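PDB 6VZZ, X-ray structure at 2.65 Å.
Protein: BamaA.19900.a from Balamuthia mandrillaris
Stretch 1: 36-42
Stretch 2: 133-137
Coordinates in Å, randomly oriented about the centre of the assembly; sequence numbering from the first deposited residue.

Stretch 1, residues 36-42: KYYVGVD
Stretch 2 133-137: SFLFP

Residues 37-42 form an extended strand (phi -105° to -135°, psi 100° to 164°) that continues later in the chain, and its alternation sends the CA-to-CB bonds of Val39 and Val41 toward residues 133-137 while that of Tyr38 points away. The facing segment is not a strand: Ser133, Phe134 and Leu135 have helical phi/psi (-54/-35, -57/-48 and -93/-16) without regular helical bonding, and the chain then opens at Phe136 (-131/79) and Pro137 (-56/129). The register is set by Val39 and Leu135, whose CA atoms lie 6.4 Å apart. Contacts advance in the same sense along both stretches, from Phe134 with Tyr37 through Leu135 with Val39 to Phe136 with Val39 and Val41. No hydrogen bond crosses between the stretches, which together bury 233 Å²; the contacts are van der Waals approaches, mostly between side chains.

Ser133 (chi1 m) does not reach the strand, but Ser133 O accepts a weak hydrogen bond from Phe136 N at 3.3 Å, closing the short turn. Phe134 leaves the backbone sideways; with chi1 t and chi2 87°, its ring end comes nearer the strand, and Phe134 CE2 lies 3.2 Å from Tyr37 OH. Tyr37 reaches this far through chi1 p and chi2 -85°, and its hydroxyl, hydrogen-bonded elsewhere in the structure, meets the ring obliquely.

Leu135, also sideways, adopts m,t (chi1 -68°, chi2 -173°). Leu135 CD2 packs against Val39 CG2 at 3.8 Å, an apolar methyl contact, and lies 4.4 Å from Tyr37 OH. The same Val39 methyl, CG2, approaches Leu135 O to 3.2 Å, a close van der Waals approach to the backbone.

Phe136 (chi1 m, chi2 -81°) brings its ring to both valines, each with chi1 t. Phe136 CE1 is 4.0 Å from Val39 CG1, which approaches obliquely, and 3.9 Å from Val41 CG2, which sits at the ring edge near its plane. These contacts are apolar. Pro137, with a C-gamma endo pucker, makes no contact with the strand.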

# COMPACT_ATOMS: atom_id res chain seq x y z
N LYS A 36 25.35 -9.31 28.93
CA LYS A 36 24.62 -9.54 27.69
C LYS A 36 24.19 -8.18 27.16
O LYS A 36 23.39 -7.49 27.81
CB LYS A 36 23.43 -10.48 27.91
N TYR A 37 24.73 -7.78 26.01
CA TYR A 37 24.38 -6.52 25.37
C TYR A 37 24.16 -6.72 23.88
O TYR A 37 24.55 -7.74 23.30
CB TYR A 37 25.46 -5.45 25.58
CG TYR A 37 26.74 -5.66 24.83
CD1 TYR A 37 27.74 -6.47 25.36
CD2 TYR A 37 26.98 -5.03 23.62
CE1 TYR A 37 28.94 -6.66 24.69
CE2 TYR A 37 28.18 -5.22 22.93
CZ TYR A 37 29.15 -6.04 23.47
OH TYR A 37 30.35 -6.24 22.82
N TYR A 38 23.52 -5.73 23.26
CA TYR A 38 23.06 -5.87 21.88
C TYR A 38 23.46 -4.65 21.06
O TYR A 38 23.59 -3.54 21.58
CB TYR A 38 21.55 -6.09 21.86
CG TYR A 38 21.14 -7.32 22.63
CD1 TYR A 38 20.99 -7.27 24.02
CD2 TYR A 38 20.94 -8.54 21.99
CE1 TYR A 38 20.64 -8.40 24.74
CE2 TYR A 38 20.59 -9.67 22.71
CZ TYR A 38 20.44 -9.60 24.08
OH TYR A 38 20.08 -10.71 24.80
N VAL A 39 23.66 -4.88 19.76
CA VAL A 39 24.10 -3.86 18.81
C VAL A 39 22.93 -3.43 17.94
O VAL A 39 22.19 -4.28 17.43
CB VAL A 39 25.26 -4.38 17.93
CG1 VAL A 39 25.63 -3.33 16.87
CG2 VAL A 39 26.46 -4.74 18.77
N GLY A 40 22.78 -2.13 17.77
CA GLY A 40 21.80 -1.60 16.84
C GLY A 40 22.45 -0.61 15.90
O GLY A 40 23.30 0.19 16.31
N VAL A 41 22.05 -0.66 14.63
CA VAL A 41 22.64 0.18 13.59
C VAL A 41 21.54 0.82 12.77
O VAL A 41 20.59 0.15 12.36
CB VAL A 41 23.60 -0.60 12.68
CG1 VAL A 41 24.32 0.35 11.73
CG2 VAL A 41 24.58 -1.38 13.50
N ASP A 42 21.68 2.13 12.51
CA ASP A 42 20.80 2.90 11.64
C ASP A 42 21.64 3.31 10.43
O ASP A 42 22.43 4.26 10.50
CB ASP A 42 20.24 4.11 12.38
CG ASP A 42 19.45 5.06 11.47
OD1 ASP A 42 19.09 4.66 10.34
OD2 ASP A 42 19.19 6.21 11.89
N SER A 133 32.47 -10.26 13.47
CA SER A 133 31.80 -11.17 14.39
C SER A 133 31.59 -10.57 15.78
O SER A 133 30.58 -10.86 16.43
CB SER A 133 32.60 -12.46 14.51
OG SER A 133 32.44 -13.24 13.34
N PHE A 134 32.54 -9.76 16.27
CA PHE A 134 32.43 -9.25 17.63
C PHE A 134 31.11 -8.51 17.85
O PHE A 134 30.41 -8.75 18.84
CB PHE A 134 33.61 -8.35 17.96
CG PHE A 134 33.58 -7.83 19.37
CD1 PHE A 134 34.14 -8.56 20.40
CD2 PHE A 134 32.98 -6.62 19.66
CE1 PHE A 134 34.09 -8.10 21.69
CE2 PHE A 134 32.93 -6.16 20.95
CZ PHE A 134 33.49 -6.90 21.97
N LEU A 135 30.75 -7.61 16.94
CA LEU A 135 29.51 -6.86 17.12
C LEU A 135 28.33 -7.50 16.42
O LEU A 135 27.18 -7.15 16.72
CB LEU A 135 29.65 -5.42 16.59
CG LEU A 135 30.57 -4.45 17.32
CD1 LEU A 135 30.42 -3.06 16.74
CD2 LEU A 135 30.28 -4.44 18.81
N PHE A 136 28.57 -8.43 15.50
CA PHE A 136 27.52 -8.98 14.64
C PHE A 136 27.64 -10.50 14.67
O PHE A 136 28.16 -11.11 13.73
CB PHE A 136 27.63 -8.41 13.23
CG PHE A 136 27.62 -6.92 13.19
CD1 PHE A 136 26.42 -6.21 13.27
CD2 PHE A 136 28.81 -6.20 13.12
CE1 PHE A 136 26.40 -4.82 13.27
CE2 PHE A 136 28.79 -4.81 13.11
CZ PHE A 136 27.60 -4.12 13.19
N PRO A 137 27.15 -11.13 15.73
CA PRO A 137 27.22 -12.60 15.84
C PRO A 137 26.58 -13.26 14.64
O PRO A 137 25.44 -12.92 14.28
CB PRO A 137 26.45 -12.90 17.13
CG PRO A 137 25.57 -11.70 17.34
CD PRO A 137 26.34 -10.54 16.82